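Local coordinates for catechol 1,2-dioxygenase (Burkholderia vietnamiensis, PDB 5TD3), which probably catalyses the intradiol, ring-opening oxidation of catechol by dioxygen to cis,cis-muconate at a non-haem iron centre, occupied here by zinc, at residues Gly182-Arg185 / Asp186-Arg190. Sequence-based numbering, arbitrary orientation.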
loop_
_atom_site.group_PDB
_atom_site.type_symbol
_atom_site.label_atom_id
_atom_site.label_comp_id
_atom_site.label_asym_id
_atom_site.label_seq_id
_atom_site.Cartn_x
_atom_site.Cartn_y
_atom_site.Cartn_z
ATOM N N GLY A 182 -13.010 2.129 23.854
ATOM C CA GLY A 182 -14.414 1.747 23.905
ATOM C C GLY A 182 -15.277 2.644 24.759
ATOM O O GLY A 182 -16.416 2.276 25.083
ATOM N N ALA A 183 -14.783 3.829 25.111
ATOM C CA ALA A 183 -15.424 4.650 26.132
ATOM C C ALA A 183 -16.573 5.504 25.615
ATOM O O ALA A 183 -17.271 6.115 26.434
ATOM C CB ALA A 183 -14.392 5.565 26.797
ATOM N N GLN A 184 -16.803 5.571 24.307
ATOM C CA GLN A 184 -17.811 6.477 23.764
ATOM C C GLN A 184 -18.942 5.705 23.112
ATOM O O GLN A 184 -18.713 4.689 22.448
ATOM C CB GLN A 184 -17.210 7.434 22.731
ATOM C CG GLN A 184 -16.081 8.272 23.244
ATOM C CD GLN A 184 -15.621 9.237 22.198
ATOM O OE1 GLN A 184 -16.413 10.007 21.654
ATOM N NE2 GLN A 184 -14.346 9.198 21.891
ATOM N N ARG A 185 -20.162 6.205 23.293
ATOM C CA ARG A 185 -21.326 5.599 22.675
ATOM C C ARG A 185 -21.470 6.077 21.234
ATOM O O ARG A 185 -20.836 7.042 20.804
ATOM C CB ARG A 185 -22.591 5.914 23.470
ATOM C CG ARG A 185 -23.112 7.314 23.275
ATOM C CD ARG A 185 -24.248 7.577 24.250
ATOM N NE ARG A 185 -23.770 7.652 25.630
ATOM C CZ ARG A 185 -24.562 7.854 26.677
ATOM N NH1 ARG A 185 -25.868 7.995 26.495
ATOM N NH2 ARG A 185 -24.055 7.915 27.900
ATOM N N ASP A 186 -22.340 5.389 20.494
ATOM C CA ASP A 186 -22.620 5.747 19.109
ATOM C C ASP A 186 -22.939 7.233 18.985
ATOM O O ASP A 186 -23.729 7.780 19.762
ATOM C CB ASP A 186 -23.793 4.915 18.579
ATOM C CG ASP A 186 -23.419 3.454 18.309
ATOM O OD1 ASP A 186 -22.224 3.115 18.305
ATOM O OD2 ASP A 186 -24.337 2.648 18.069
ATOM N N PHE A 187 -22.273 7.877 18.027
ATOM C CA PHE A 187 -22.476 9.271 17.626
ATOM C C PHE A 187 -22.156 10.275 18.730
ATOM O O PHE A 187 -22.601 11.426 18.667
ATOM C CB PHE A 187 -23.893 9.477 17.081
ATOM C CG PHE A 187 -24.188 8.605 15.896
ATOM C CD1 PHE A 187 -23.468 8.757 14.717
ATOM C CD2 PHE A 187 -25.149 7.607 15.968
ATOM C CE1 PHE A 187 -23.721 7.942 13.623
ATOM C CE2 PHE A 187 -25.405 6.788 14.879
ATOM C CZ PHE A 187 -24.689 6.953 13.709
ATOM N N ASN A 188 -21.367 9.894 19.738
ATOM C CA ASN A 188 -20.870 10.911 20.657
ATOM C C ASN A 188 -20.088 11.957 19.877
ATOM O O ASN A 188 -19.229 11.621 19.062
ATOM C CB ASN A 188 -19.979 10.306 21.735
ATOM C CG ASN A 188 -19.637 11.308 22.813
ATOM O OD1 ASN A 188 -20.507 12.026 23.288
ATOM N ND2 ASN A 188 -18.376 11.371 23.196
ATOM N N LEU A 189 -20.410 13.229 20.122
ATOM C CA LEU A 189 -19.753 14.369 19.479
ATOM C C LEU A 189 -19.947 14.351 17.962
ATOM O O LEU A 189 -19.100 14.833 17.201
ATOM C CB LEU A 189 -18.263 14.434 19.850
ATOM C CG LEU A 189 -18.047 14.316 21.362
ATOM C CD1 LEU A 189 -16.557 14.252 21.649
ATOM C CD2 LEU A 189 -18.704 15.468 22.124
ATOM N N ARG A 190 -21.082 13.817 17.505
ATOM C CA ARG A 190 -21.426 13.804 16.087
ATOM C C ARG A 190 -22.890 14.190 15.946
ATOM O O ARG A 190 -23.748 13.620 16.618
ATOM C CB ARG A 190 -21.199 12.416 15.468
ATOM C CG ARG A 190 -19.763 11.899 15.577
ATOM C CD ARG A 190 -19.637 10.499 15.017
ATOM N NE ARG A 190 -18.258 10.002 15.110
ATOM C CZ ARG A 190 -17.312 10.218 14.196
ATOM N NH1 ARG A 190 -17.568 10.921 13.096
ATOM N NH2 ARG A 190 -16.086 9.731 14.387
#
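Gln184 and Asn188 join their side-chain amides across a tight turn in the loop that leads into strand 190-194 of the dioxygenase domain. Asn188 ND2 donates to Gln184 OE1 at 2.8 Å in a nearly straight bond (N-H...O 164°). The acceptor lies close to the amide plane of Asn188, but the donor approaches from above the carbonyl plane of Gln184, and the two amides stand almost perpendicular. The Asn188 amide swings to this side because its CG is anti to the backbone N (chi1 -171°), while Gln184 reaches across with an extended chain. Beside the hydrogen bond the packing stays close: Asn188 CB lies 3.6 Å from Gln184 OE1 and 3.5 Å from Arg185 O.

The backbone closes the same bend. Asn188 N binds Arg185 O at 3.1 Å, completing a type II turn from Arg185 to Asn188. A second type II turn follows at once, with Arg190 N bound to Phe187 O at 3.1 Å; Phe187 and Leu189, third residues of the two turns, both take positive phi. Leu189 CD1 comes within 4.2 Å of Gln184 OE1, and its side chain is about 10 Å from the zinc ion.

The solvent side is looser. Arg185 and Asp186 are exposed; the arginine bends at chi3 and leads away to a salt bridge between its NE and Asp137 OD1. The side chain of Phe187 leaves the bend to pack on His177 and Val122.

Both amides have further partners: Gln184 NE2 donates to Phe174 O and Asp179, and Asn188 OD1 accepts from the backbone N of Leu136 and Asp137. These partners agree with the ND2-OE1 bond on which end of each amide is oxygen, so the pair links the double turn to the segments around Phe174-Asp179 and Leu136-Asp137, near the metal site.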